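Local coordinates for uncharacterized protein (Bacteroides ovatus CL02T12C04, PDB 6PTM) that probably acts as an exo-carrageenase of glycoside hydrolase family 42, releasing sugar units from the chain ends of carrageenan, a sulfated red-algal polysaccharide, at residues A[72-84]-A[179-191]. Sequence-based numbering, arbitrary orientation.
Sequences ETALRTAEIFMGY and PRIKEYIEYHGNL
Arg76 grips Glu186 OE1 end-on with two nitrogens, NH1 at 2.8 Å and NH2 at 2.9 Å. NH1 also donates to the backbone Glu183 O at 2.9 Å, while NE pairs with Glu79 OE1 of its own helix; both carboxylate oxygens lie within 11° of the guanidinium plane, which fixes the group's rotation. One guanidinium face lies against the Tyr187 ring edge, planes 78° apart, because the chain leaves with CG anti to the backbone N (chi1 179°) and bends at chi2 and chi3. With an alanine in place of Arg76, Glu186 would probably keep Lys182 at OE2 but lose both donors at OE1, the Glu183 carbonyl would lose NH1, and that edge of Tyr187 would be uncovered. Tyr187 OH donates to Glu72 OE1 in a very short 2.5 Å bond; Lys62 and Thr68 hold the other carboxylate oxygen. His188 NE2 donates in its ring plane to Thr77 OG1 (2.8 Å), which in turn donates to Thr73 O from above its carbonyl plane. Tyr84 OH donates to Tyr184 OH and also bonds Trp509. Between these polar groups, Ile80 CD1 packs 3.4 Å from Tyr184 CD1. The arrangement docks helix 69-90 onto the connection between strands 168-175 and 192-197, consistent with the first beta-alpha-beta unit of the (beta/alpha)8 barrel expected of GH42.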
ATOM      1  N   GLU A  72      11.627  26.087   3.162  1.00 17.33           N
ATOM      2  CA  GLU A  72      11.990  25.826   4.580  1.00 17.18           C
ATOM      3  C   GLU A  72      12.195  24.334   4.823  1.00 16.71           C
ATOM      4  O   GLU A  72      13.082  23.966   5.635  1.00 16.52           O
ATOM      5  CB  GLU A  72      10.916  26.322   5.538  1.00 17.73           C
ATOM      6  CG  GLU A  72      10.836  27.833   5.609  1.00 20.17           C
ATOM      7  CD  GLU A  72       9.610  28.259   6.393  1.00 23.20           C
ATOM      8  OE1 GLU A  72       9.359  27.625   7.421  1.00 28.47           O
ATOM      9  OE2 GLU A  72       8.869  29.115   5.931  1.00 22.77           O
ATOM     10  N   THR A  73      11.394  23.489   4.172  1.00 17.02           N
ATOM     11  CA  THR A  73      11.524  22.017   4.283  1.00 15.58           C
ATOM     12  C   THR A  73      12.867  21.609   3.685  1.00 15.73           C
ATOM     13  O   THR A  73      13.592  20.813   4.316  1.00 16.49           O
ATOM     14  CB  THR A  73      10.342  21.292   3.628  1.00 14.92           C
ATOM     15  OG1 THR A  73       9.160  21.690   4.325  1.00 14.92           O
ATOM     16  CG2 THR A  73      10.514  19.792   3.655  1.00 15.78           C
ATOM     17  N   ALA A  74      13.186  22.105   2.492  1.00 15.93           N
ATOM     18  CA  ALA A  74      14.476  21.837   1.809  1.00 16.18           C
ATOM     19  C   ALA A  74      15.652  22.350   2.666  1.00 16.57           C
ATOM     20  O   ALA A  74      16.678  21.635   2.777  1.00 15.49           O
ATOM     21  CB  ALA A  74      14.477  22.479   0.432  1.00 16.35           C
ATOM     22  N   LEU A  75      15.547  23.580   3.174  1.00 18.10           N
ATOM     23  CA  LEU A  75      16.601  24.202   4.026  1.00 17.82           C
ATOM     24  C   LEU A  75      16.830  23.299   5.242  1.00 18.24           C
ATOM     25  O   LEU A  75      17.985  23.021   5.571  1.00 19.70           O
ATOM     26  CB  LEU A  75      16.161  25.597   4.477  1.00 19.49           C
ATOM     27  CG  LEU A  75      17.191  26.341   5.325  1.00 21.47           C
ATOM     28  CD1 LEU A  75      18.422  26.658   4.495  1.00 23.76           C
ATOM     29  CD2 LEU A  75      16.638  27.626   5.888  1.00 23.41           C
ATOM     30  N   ARG A  76      15.768  22.887   5.927  1.00 18.35           N
ATOM     31  CA  ARG A  76      15.898  22.029   7.127  1.00 18.21           C
ATOM     32  C   ARG A  76      16.544  20.699   6.737  1.00 19.20           C
ATOM     33  O   ARG A  76      17.413  20.197   7.487  1.00 17.84           O
ATOM     34  CB  ARG A  76      14.558  21.816   7.827  1.00 17.64           C
ATOM     35  CG  ARG A  76      14.659  20.924   9.054  1.00 18.07           C
ATOM     36  CD  ARG A  76      15.661  21.418  10.087  1.00 19.30           C
ATOM     37  NE  ARG A  76      15.334  22.768  10.538  1.00 20.42           N
ATOM     38  CZ  ARG A  76      14.344  23.074  11.377  1.00 22.24           C
ATOM     39  NH1 ARG A  76      13.543  22.149  11.885  1.00 20.64           N
ATOM     40  NH2 ARG A  76      14.152  24.337  11.708  1.00 23.05           N
ATOM     41  N   THR A  77      16.133  20.124   5.615  1.00 18.39           N
ATOM     42  CA  THR A  77      16.746  18.870   5.153  1.00 17.88           C
ATOM     43  C   THR A  77      18.256  19.081   5.006  1.00 17.49           C
ATOM     44  O   THR A  77      19.059  18.194   5.379  1.00 17.59           O
ATOM     45  CB  THR A  77      16.138  18.386   3.840  1.00 17.31           C
ATOM     46  OG1 THR A  77      14.720  18.249   3.969  1.00 16.27           O
ATOM     47  CG2 THR A  77      16.757  17.067   3.450  1.00 17.68           C
ATOM     48  N   ALA A  78      18.633  20.194   4.406  1.00 18.48           N
ATOM     49  CA  ALA A  78      20.034  20.515   4.107  1.00 17.66           C
ATOM     50  C   ALA A  78      20.778  20.655   5.435  1.00 19.49           C
ATOM     51  O   ALA A  78      21.831  19.987   5.600  1.00 20.06           O
ATOM     52  CB  ALA A  78      20.091  21.756   3.255  1.00 18.08           C
ATOM     53  N   GLU A  79      20.213  21.410   6.386  1.00 19.71           N
ATOM     54  CA  GLU A  79      20.840  21.630   7.724  1.00 20.23           C
ATOM     55  C   GLU A  79      21.076  20.282   8.386  1.00 19.86           C
ATOM     56  O   GLU A  79      22.143  20.085   8.920  1.00 17.52           O
ATOM     57  CB  GLU A  79      19.965  22.498   8.618  1.00 21.01           C
ATOM     58  CG  GLU A  79      19.894  23.912   8.123  1.00 20.88           C
ATOM     59  CD  GLU A  79      18.809  24.700   8.814  1.00 23.09           C
ATOM     60  OE1 GLU A  79      17.948  24.097   9.436  1.00 23.77           O
ATOM     61  OE2 GLU A  79      18.809  25.899   8.655  1.00 25.63           O
ATOM     62  N   ILE A  80      20.119  19.360   8.288  1.00 19.06           N
ATOM     63  CA  ILE A  80      20.234  18.028   8.946  1.00 19.67           C
ATOM     64  C   ILE A  80      21.354  17.232   8.270  1.00 19.67           C
ATOM     65  O   ILE A  80      22.176  16.652   8.983  1.00 19.24           O
ATOM     66  CB  ILE A  80      18.891  17.276   8.929  1.00 20.28           C
ATOM     67  CG1 ILE A  80      17.884  17.960   9.873  1.00 21.08           C
ATOM     68  CG2 ILE A  80      19.095  15.809   9.285  1.00 20.18           C
ATOM     69  CD1 ILE A  80      16.477  17.411   9.773  1.00 21.64           C
ATOM     70  N   PHE A  81      21.377  17.204   6.943  1.00 17.96           N
ATOM     71  CA  PHE A  81      22.287  16.299   6.200  1.00 18.78           C
ATOM     72  C   PHE A  81      23.691  16.886   6.177  1.00 18.64           C
ATOM     73  O   PHE A  81      24.605  16.129   5.847  1.00 20.40           O
ATOM     74  CB  PHE A  81      21.779  15.993   4.795  1.00 18.55           C
ATOM     75  CG  PHE A  81      20.892  14.775   4.794  1.00 19.42           C
ATOM     76  CD1 PHE A  81      19.530  14.888   5.036  1.00 18.97           C
ATOM     77  CD2 PHE A  81      21.435  13.516   4.602  1.00 18.55           C
ATOM     78  CE1 PHE A  81      18.726  13.760   5.022  1.00 19.82           C
ATOM     79  CE2 PHE A  81      20.632  12.390   4.596  1.00 17.88           C
ATOM     80  CZ  PHE A  81      19.285  12.515   4.816  1.00 18.00           C
ATOM     81  N   MET A  82      23.857  18.168   6.472  1.00 18.03           N
ATOM     82  CA  MET A  82      25.230  18.707   6.615  1.00 19.75           C
ATOM     83  C   MET A  82      25.821  18.010   7.847  1.00 19.75           C
ATOM     84  O   MET A  82      26.980  17.581   7.782  1.00 20.67           O
ATOM     85  CB  MET A  82      25.269  20.228   6.774  1.00 20.02           C
ATOM     86  CG  MET A  82      24.978  20.979   5.490  1.00 20.12           C
ATOM     87  SD  MET A  82      26.179  20.622   4.172  1.00 23.29           S
ATOM     88  CE  MET A  82      27.557  21.610   4.767  1.00 25.54           C
ATOM     89  N   GLY A  83      25.056  17.898   8.932  1.00 19.23           N
ATOM     90  CA  GLY A  83      25.555  17.221  10.140  1.00 21.42           C
ATOM     91  C   GLY A  83      25.761  15.739   9.887  1.00 22.50           C
ATOM     92  O   GLY A  83      26.757  15.160  10.407  1.00 20.09           O
ATOM     93  N   TYR A  84      24.884  15.122   9.088  1.00 20.20           N
ATOM     94  CA  TYR A  84      25.031  13.682   8.767  1.00 21.17           C
ATOM     95  C   TYR A  84      26.303  13.478   7.931  1.00 21.25           C
ATOM     96  O   TYR A  84      27.038  12.506   8.200  1.00 21.07           O
ATOM     97  CB  TYR A  84      23.780  13.153   8.070  1.00 21.72           C
ATOM     98  CG  TYR A  84      22.550  13.066   8.940  1.00 20.87           C
ATOM     99  CD1 TYR A  84      22.572  13.353  10.295  1.00 21.89           C
ATOM    100  CD2 TYR A  84      21.344  12.643   8.400  1.00 22.61           C
ATOM    101  CE1 TYR A  84      21.437  13.241  11.080  1.00 22.62           C
ATOM    102  CE2 TYR A  84      20.194  12.533   9.168  1.00 22.31           C
ATOM    103  CZ  TYR A  84      20.237  12.810  10.517  1.00 23.01           C
ATOM    104  OH  TYR A  84      19.105  12.679  11.278  1.00 21.33           O
ATOM    105  N   PRO A 179      13.899  10.087  15.171  1.00 23.70           N
ATOM    106  CA  PRO A 179      13.884  10.668  16.519  1.00 25.54           C
ATOM    107  C   PRO A 179      12.832  11.779  16.597  1.00 25.73           C
ATOM    108  O   PRO A 179      12.747  12.590  15.683  1.00 28.14           O
ATOM    109  CB  PRO A 179      15.312  11.198  16.701  1.00 24.91           C
ATOM    110  CG  PRO A 179      16.125  10.308  15.770  1.00 24.52           C
ATOM    111  CD  PRO A 179      15.236  10.109  14.554  1.00 24.15           C
ATOM    112  N   ARG A 180      12.040  11.774  17.667  1.00 25.82           N
ATOM    113  CA  ARG A 180      10.890  12.689  17.861  1.00 27.80           C
ATOM    114  C   ARG A 180      11.424  13.951  18.538  1.00 27.47           C
ATOM    115  O   ARG A 180      11.166  14.148  19.715  1.00 24.95           O
ATOM    116  CB  ARG A 180       9.808  11.955  18.657  1.00 32.68           C
ATOM    117  CG  ARG A 180       9.330  10.671  17.980  1.00 34.62           C
ATOM    118  CD  ARG A 180       8.121  10.913  17.103  1.00 34.94           C
ATOM    119  NE  ARG A 180       7.065  11.556  17.885  1.00 33.13           N
ATOM    120  CZ  ARG A 180       6.264  12.533  17.464  1.00 31.49           C
ATOM    121  NH1 ARG A 180       6.354  13.016  16.231  1.00 27.14           N
ATOM    122  NH2 ARG A 180       5.372  13.030  18.303  1.00 29.75           N
ATOM    123  N   ILE A 181      12.224  14.726  17.823  1.00 25.82           N
ATOM    124  CA  ILE A 181      12.819  15.978  18.356  1.00 28.70           C
ATOM    125  C   ILE A 181      12.310  17.153  17.517  1.00 28.51           C
ATOM    126  O   ILE A 181      11.985  16.971  16.312  1.00 22.68           O
ATOM    127  CB  ILE A 181      14.352  15.880  18.396  1.00 30.44           C
ATOM    128  CG1 ILE A 181      14.950  15.692  17.004  1.00 32.53           C
ATOM    129  CG2 ILE A 181      14.798  14.774  19.357  1.00 30.74           C
ATOM    130  CD1 ILE A 181      16.390  16.068  16.928  1.00 33.02           C
ATOM    131  N   LYS A 182      12.249  18.332  18.124  1.00 28.20           N
ATOM    132  CA  LYS A 182      11.762  19.556  17.450  1.00 29.38           C
ATOM    133  C   LYS A 182      12.342  19.675  16.022  1.00 26.93           C
ATOM    134  O   LYS A 182      11.525  19.931  15.074  1.00 25.23           O
ATOM    135  CB  LYS A 182      12.049  20.792  18.304  1.00 32.91           C
ATOM    136  CG  LYS A 182      11.188  21.982  17.903  1.00 41.17           C
ATOM    137  CD  LYS A 182      10.531  22.719  19.072  1.00 49.78           C
ATOM    138  CE  LYS A 182      11.359  23.885  19.564  1.00 54.74           C
ATOM    139  NZ  LYS A 182      11.600  24.859  18.468  1.00 58.79           N
ATOM    140  N   GLU A 183      13.664  19.513  15.850  1.00 25.77           N
ATOM    141  CA  GLU A 183      14.394  19.727  14.562  1.00 25.62           C
ATOM    142  C   GLU A 183      13.770  18.845  13.457  1.00 24.81           C
ATOM    143  O   GLU A 183      13.724  19.313  12.304  1.00 19.36           O
ATOM    144  CB  GLU A 183      15.913  19.492  14.718  1.00 28.61           C
ATOM    145  CG  GLU A 183      16.767  20.155  13.618  1.00 34.90           C
ATOM    146  CD  GLU A 183      18.239  19.744  13.418  1.00 41.80           C
ATOM    147  OE1 GLU A 183      18.705  18.770  14.091  1.00 43.53           O
ATOM    148  OE2 GLU A 183      18.954  20.406  12.568  1.00 43.00           O
ATOM    149  N   TYR A 184      13.263  17.651  13.798  1.00 23.01           N
ATOM    150  CA  TYR A 184      12.793  16.609  12.842  1.00 23.55           C
ATOM    151  C   TYR A 184      11.255  16.614  12.696  1.00 23.58           C
ATOM    152  O   TYR A 184      10.773  16.034  11.724  1.00 20.61           O
ATOM    153  CB  TYR A 184      13.307  15.229  13.270  1.00 25.88           C
ATOM    154  CG  TYR A 184      14.812  15.028  13.270  1.00 25.51           C
ATOM    155  CD1 TYR A 184      15.697  15.977  12.783  1.00 27.36           C
ATOM    156  CD2 TYR A 184      15.364  13.852  13.760  1.00 26.59           C
ATOM    157  CE1 TYR A 184      17.077  15.780  12.813  1.00 27.97           C
ATOM    158  CE2 TYR A 184      16.733  13.634  13.801  1.00 25.63           C
ATOM    159  CZ  TYR A 184      17.602  14.608  13.334  1.00 26.55           C
ATOM    160  OH  TYR A 184      18.949  14.396  13.351  1.00 24.77           O
ATOM    161  N   ILE A 185      10.494  17.232  13.609  1.00 20.59           N
ATOM    162  CA  ILE A 185       9.000  17.178  13.572  1.00 21.55           C
ATOM    163  C   ILE A 185       8.427  18.497  13.033  1.00 20.93           C
ATOM    164  O   ILE A 185       7.215  18.525  12.779  1.00 22.77           O
ATOM    165  CB  ILE A 185       8.392  16.786  14.941  1.00 22.60           C
ATOM    166  CG1 ILE A 185       8.672  17.846  16.008  1.00 24.23           C
ATOM    167  CG2 ILE A 185       8.850  15.397  15.359  1.00 21.43           C
ATOM    168  CD1 ILE A 185       7.971  17.611  17.325  1.00 26.56           C
ATOM    169  N   GLU A 186       9.239  19.555  12.882  1.00 21.88           N
ATOM    170  CA  GLU A 186       8.777  20.844  12.302  1.00 21.98           C
ATOM    171  C   GLU A 186       8.380  20.642  10.838  1.00 19.42           C
ATOM    172  O   GLU A 186       7.283  21.088  10.470  1.00 18.32           O
ATOM    173  CB  GLU A 186       9.834  21.927  12.416  1.00 23.95           C
ATOM    174  CG  GLU A 186       9.793  22.558  13.776  1.00 30.53           C
ATOM    175  CD  GLU A 186      10.847  23.616  14.038  1.00 30.34           C
ATOM    176  OE1 GLU A 186      11.755  23.784  13.197  1.00 30.72           O
ATOM    177  OE2 GLU A 186      10.722  24.280  15.083  1.00 36.70           O
ATOM    178  N   TYR A 187       9.196  19.949  10.048  1.00 18.64           N
ATOM    179  CA  TYR A 187       8.917  19.809   8.593  1.00 19.29           C
ATOM    180  C   TYR A 187       8.758  18.356   8.137  1.00 17.82           C
ATOM    181  O   TYR A 187       8.207  18.177   7.037  1.00 16.90           O
ATOM    182  CB  TYR A 187      10.004  20.525   7.799  1.00 19.65           C
ATOM    183  CG  TYR A 187      10.091  21.988   8.148  1.00 21.15           C
ATOM    184  CD1 TYR A 187       9.213  22.900   7.593  1.00 20.26           C
ATOM    185  CD2 TYR A 187      11.026  22.465   9.052  1.00 20.46           C
ATOM    186  CE1 TYR A 187       9.260  24.245   7.915  1.00 21.44           C
ATOM    187  CE2 TYR A 187      11.117  23.811   9.348  1.00 21.28           C
ATOM    188  CZ  TYR A 187      10.226  24.706   8.786  1.00 23.65           C
ATOM    189  OH  TYR A 187      10.264  26.044   9.068  1.00 23.43           O
ATOM    190  N   HIS A 188       9.391  17.416   8.842  1.00 17.37           N
ATOM    191  CA  HIS A 188       9.533  16.018   8.349  1.00 18.64           C
ATOM    192  C   HIS A 188       8.513  15.040   8.933  1.00 18.20           C
ATOM    193  O   HIS A 188       8.813  13.850   8.981  1.00 18.35           O
ATOM    194  CB  HIS A 188      10.995  15.560   8.473  1.00 17.95           C
ATOM    195  CG  HIS A 188      11.940  16.318   7.604  1.00 18.66           C
ATOM    196  ND1 HIS A 188      12.510  17.501   7.988  1.00 18.93           N
ATOM    197  CD2 HIS A 188      12.418  16.062   6.370  1.00 17.72           C
ATOM    198  CE1 HIS A 188      13.290  17.935   7.033  1.00 17.22           C
ATOM    199  NE2 HIS A 188      13.250  17.079   6.037  1.00 19.91           N
ATOM    200  N   GLY A 189       7.376  15.556   9.377  1.00 17.30           N
ATOM    201  CA  GLY A 189       6.248  14.755   9.865  1.00 17.97           C
ATOM    202  C   GLY A 189       6.213  14.797  11.367  1.00 17.64           C
ATOM    203  O   GLY A 189       7.300  14.948  11.981  1.00 17.07           O
ATOM    204  N   ASN A 190       5.021  14.673  11.941  1.00 16.26           N
ATOM    205  CA  ASN A 190       4.821  14.671  13.418  1.00 16.15           C
ATOM    206  C   ASN A 190       3.921  13.487  13.821  1.00 16.54           C
ATOM    207  O   ASN A 190       2.951  13.653  14.586  1.00 18.79           O
ATOM    208  CB  ASN A 190       4.347  16.049  13.885  1.00 16.62           C
ATOM    209  CG  ASN A 190       4.398  16.187  15.390  1.00 16.86           C
ATOM    210  OD1 ASN A 190       5.119  15.446  16.036  1.00 15.53           O
ATOM    211  ND2 ASN A 190       3.712  17.178  15.919  1.00 16.30           N
ATOM    212  N   LEU A 191       4.263  12.295  13.360  1.00 17.49           N
ATOM    213  CA  LEU A 191       3.493  11.072  13.670  1.00 17.77           C
ATOM    214  C   LEU A 191       3.838  10.605  15.082  1.00 18.60           C
ATOM    215  O   LEU A 191       5.017  10.336  15.356  1.00 18.84           O
ATOM    216  CB  LEU A 191       3.845   9.994  12.655  1.00 17.95           C
ATOM    217  CG  LEU A 191       3.031   8.713  12.782  1.00 17.77           C
ATOM    218  CD1 LEU A 191       1.557   8.964  12.433  1.00 17.76           C
ATOM    219  CD2 LEU A 191       3.631   7.657  11.865  1.00 17.80           C
TER
HETATM  220  O   HOH W   1       7.234  19.879   5.069  1.00 13.32           O